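Local coordinates for DNA polymerase III, beta subunit (Eubacterium rectale, PDB 3T0P), which probably encircles DNA as a ring-shaped head-to-tail homodimer and tethers DNA polymerases to it for processive replication, at residues N221-F226 against V234-E239. Residues are numbered along the deposited sequence; the frame is centred on the assembly and turned at random.
Sequences NNHIVF and VSRLIE
Ile224 and Ser235 face each other as the hydrogen-bonded pair of an antiparallel ladder, with strands 223-226 and 234-236 running at 160° and their axes 4.8 Å apart. Ile224 N donates to Ser235 O at 2.9 Å, and Ser235 N returns an equally short bond to Ile224 O. His223 with Arg236 and Val225 with Val234 are the flanking non-hydrogen-bonded pairs. Beyond the strand ends Leu237 N still reaches Asn222 O at 3.0 Å, but this bond is bent to 140° and the donor stands above the carbonyl plane.

On one face, the Leu237 side chain leans toward the opposite segment. Its CD2 lies 3.8 Å from Ile224 CG2, the two side chains crossing at about a right angle, while CD1 rests 3.6 Å from both His223 N and Asn221 O. CG2 of Ile224 sits between its own N and carbonyl carbon, where it meets both this CD2 methyl and Ser235 CB. An alanine in place of Leu237 would probably open a gap beside Ile224 CG2 and leave His223 N and Asn221 O without the methyl that covers them. On the other face, Val225 and Val234 lie side by side, CG2 to CG2 at 4.1 Å. The His223 ring comes obliquely over the neighbouring strand, its CE1 4.1 Å from Arg236 CG; its ND1 is buried here without a polar partner in the model.

Ser235 OG donates to Arg236 O and is also hydrogen-bonded to Thr199 in helix 197-206. The two strands form a beta hairpin of the central domain, within a sheet where 223-228 adjoins 214-220, and 231-236 pairs with 52-58 of the N-terminal domain, continuing the sheet across the domain boundary. Strand 187-196 covers the Ile224 and Leu237 face through Val195 and Val193.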
ATOM      1  N   ASN B 221     -32.709  16.223 -14.457  1.00 71.19           N
ATOM      2  CA  ASN B 221     -33.310  15.199 -15.322  1.00 71.74           C
ATOM      3  C   ASN B 221     -32.410  14.002 -15.638  1.00 71.20           C
ATOM      4  O   ASN B 221     -32.716  12.881 -15.251  1.00 71.63           O
ATOM      5  CB  ASN B 221     -33.787  15.834 -16.653  1.00 79.83           C
ATOM      6  CG  ASN B 221     -34.544  17.146 -16.513  1.00111.79           C
ATOM      7  OD1 ASN B 221     -35.573  17.236 -15.825  1.00106.57           O
ATOM      8  ND2 ASN B 221     -34.045  18.192 -17.171  1.00103.77           N
ATOM      9  N   ASN B 222     -31.378  14.235 -16.429  1.00 63.71           N
ATOM     10  CA  ASN B 222     -30.462  13.229 -16.940  1.00 61.35           C
ATOM     11  C   ASN B 222     -29.096  13.359 -16.301  1.00 59.75           C
ATOM     12  O   ASN B 222     -28.207  12.559 -16.607  1.00 58.65           O
ATOM     13  CB  ASN B 222     -30.329  13.410 -18.467  1.00 65.63           C
ATOM     14  CG  ASN B 222     -31.586  13.897 -19.151  1.00103.81           C
ATOM     15  OD1 ASN B 222     -31.691  15.067 -19.549  1.00104.06           O
ATOM     16  ND2 ASN B 222     -32.581  13.022 -19.258  1.00 96.62           N
ATOM     17  N   HIS B 223     -28.914  14.393 -15.446  1.00 53.34           N
ATOM     18  CA  HIS B 223     -27.638  14.709 -14.817  1.00 51.66           C
ATOM     19  C   HIS B 223     -27.727  15.038 -13.329  1.00 52.75           C
ATOM     20  O   HIS B 223     -28.757  15.489 -12.826  1.00 51.52           O
ATOM     21  CB  HIS B 223     -26.996  15.902 -15.538  1.00 52.33           C
ATOM     22  CG  HIS B 223     -26.685  15.625 -16.976  1.00 56.27           C
ATOM     23  ND1 HIS B 223     -25.494  15.039 -17.354  1.00 57.26           N
ATOM     24  CD2 HIS B 223     -27.450  15.801 -18.074  1.00 58.80           C
ATOM     25  CE1 HIS B 223     -25.560  14.904 -18.670  1.00 57.05           C
ATOM     26  NE2 HIS B 223     -26.720  15.348 -19.142  1.00 58.62           N
ATOM     27  N   ILE B 224     -26.619  14.782 -12.633  1.00 45.73           N
ATOM     28  CA  ILE B 224     -26.408  15.152 -11.243  1.00 43.94           C
ATOM     29  C   ILE B 224     -25.125  15.988 -11.233  1.00 48.53           C
ATOM     30  O   ILE B 224     -24.168  15.643 -11.920  1.00 49.03           O
ATOM     31  CB  ILE B 224     -26.393  13.976 -10.244  1.00 45.38           C
ATOM     32  CG1 ILE B 224     -26.322  14.501  -8.781  1.00 45.08           C
ATOM     33  CG2 ILE B 224     -25.283  12.940 -10.562  1.00 43.88           C
ATOM     34  CD1 ILE B 224     -26.802  13.459  -7.693  1.00 45.71           C
ATOM     35  N   VAL B 225     -25.138  17.108 -10.507  1.00 44.68           N
ATOM     36  CA  VAL B 225     -24.015  18.038 -10.367  1.00 42.46           C
ATOM     37  C   VAL B 225     -23.697  18.189  -8.876  1.00 45.57           C
ATOM     38  O   VAL B 225     -24.597  18.377  -8.066  1.00 45.77           O
ATOM     39  CB  VAL B 225     -24.324  19.409 -11.046  1.00 45.90           C
ATOM     40  CG1 VAL B 225     -23.176  20.408 -10.867  1.00 43.77           C
ATOM     41  CG2 VAL B 225     -24.682  19.235 -12.527  1.00 46.05           C
ATOM     42  N   PHE B 226     -22.418  18.056  -8.527  1.00 41.19           N
ATOM     43  CA  PHE B 226     -21.872  18.249  -7.192  1.00 39.71           C
ATOM     44  C   PHE B 226     -20.917  19.414  -7.240  1.00 45.51           C
ATOM     45  O   PHE B 226     -20.014  19.398  -8.063  1.00 44.00           O
ATOM     46  CB  PHE B 226     -21.106  16.997  -6.710  1.00 39.29           C
ATOM     47  CG  PHE B 226     -21.894  15.723  -6.658  1.00 40.35           C
ATOM     48  CD1 PHE B 226     -22.006  14.908  -7.782  1.00 42.78           C
ATOM     49  CD2 PHE B 226     -22.473  15.295  -5.471  1.00 41.11           C
ATOM     50  CE1 PHE B 226     -22.725  13.716  -7.726  1.00 42.19           C
ATOM     51  CE2 PHE B 226     -23.181  14.104  -5.418  1.00 43.42           C
ATOM     52  CZ  PHE B 226     -23.311  13.329  -6.550  1.00 41.27           C
ATOM     53  N   VAL B 234     -19.831  16.559 -12.684  1.00 44.39           N
ATOM     54  CA  VAL B 234     -21.048  16.338 -13.461  1.00 44.71           C
ATOM     55  C   VAL B 234     -21.133  14.866 -13.886  1.00 48.18           C
ATOM     56  O   VAL B 234     -20.175  14.318 -14.417  1.00 47.11           O
ATOM     57  CB  VAL B 234     -21.141  17.291 -14.665  1.00 49.41           C
ATOM     58  CG1 VAL B 234     -22.460  17.079 -15.421  1.00 49.70           C
ATOM     59  CG2 VAL B 234     -21.003  18.742 -14.215  1.00 49.21           C
ATOM     60  N   SER B 235     -22.271  14.230 -13.645  1.00 46.13           N
ATOM     61  CA  SER B 235     -22.434  12.830 -13.997  1.00 45.34           C
ATOM     62  C   SER B 235     -23.758  12.572 -14.640  1.00 49.76           C
ATOM     63  O   SER B 235     -24.771  13.152 -14.241  1.00 50.61           O
ATOM     64  CB  SER B 235     -22.285  11.951 -12.758  1.00 46.80           C
ATOM     65  OG  SER B 235     -22.557  10.578 -12.998  1.00 50.39           O
ATOM     66  N   ARG B 236     -23.767  11.664 -15.637  1.00 46.47           N
ATOM     67  CA  ARG B 236     -24.996  11.164 -16.251  1.00 45.41           C
ATOM     68  C   ARG B 236     -25.717  10.319 -15.211  1.00 48.83           C
ATOM     69  O   ARG B 236     -25.081   9.849 -14.282  1.00 46.92           O
ATOM     70  CB  ARG B 236     -24.686  10.317 -17.476  1.00 45.71           C
ATOM     71  CG  ARG B 236     -24.199  11.080 -18.713  1.00 56.90           C
ATOM     72  CD  ARG B 236     -24.362  10.260 -20.001  1.00 71.11           C
ATOM     73  NE  ARG B 236     -24.058   8.832 -19.815  1.00 86.37           N
ATOM     74  CZ  ARG B 236     -23.096   8.165 -20.451  1.00100.60           C
ATOM     75  NH1 ARG B 236     -22.345   8.774 -21.364  1.00 79.84           N
ATOM     76  NH2 ARG B 236     -22.891   6.878 -20.194  1.00 89.21           N
ATOM     77  N   LEU B 237     -27.031  10.162 -15.322  1.00 46.75           N
ATOM     78  CA  LEU B 237     -27.801   9.337 -14.407  1.00 46.84           C
ATOM     79  C   LEU B 237     -28.203   8.045 -15.120  1.00 53.44           C
ATOM     80  O   LEU B 237     -28.241   8.018 -16.342  1.00 54.45           O
ATOM     81  CB  LEU B 237     -29.052  10.107 -13.933  1.00 47.28           C
ATOM     82  CG  LEU B 237     -28.804  11.317 -13.046  1.00 50.61           C
ATOM     83  CD1 LEU B 237     -30.071  12.120 -12.906  1.00 52.16           C
ATOM     84  CD2 LEU B 237     -28.250  10.906 -11.669  1.00 46.84           C
ATOM     85  N   ILE B 238     -28.502   6.977 -14.372  1.00 50.79           N
ATOM     86  CA  ILE B 238     -28.932   5.713 -14.986  1.00 50.82           C
ATOM     87  C   ILE B 238     -30.450   5.766 -15.232  1.00 58.96           C
ATOM     88  O   ILE B 238     -31.218   6.067 -14.311  1.00 57.31           O
ATOM     89  CB  ILE B 238     -28.521   4.491 -14.137  1.00 51.11           C
ATOM     90  CG1 ILE B 238     -27.015   4.545 -13.819  1.00 49.03           C
ATOM     91  CG2 ILE B 238     -28.922   3.195 -14.854  1.00 50.70           C
ATOM     92  CD1 ILE B 238     -26.509   3.525 -12.844  1.00 52.33           C
ATOM     93  N   GLU B 239     -30.869   5.470 -16.474  1.00 60.66           N
ATOM     94  CA  GLU B 239     -32.276   5.497 -16.863  1.00 63.56           C
ATOM     95  C   GLU B 239     -32.996   4.194 -16.477  1.00 68.67           C
ATOM     96  O   GLU B 239     -32.379   3.124 -16.451  1.00 68.02           O
ATOM     97  CB  GLU B 239     -32.403   5.758 -18.373  1.00 66.63           C
TER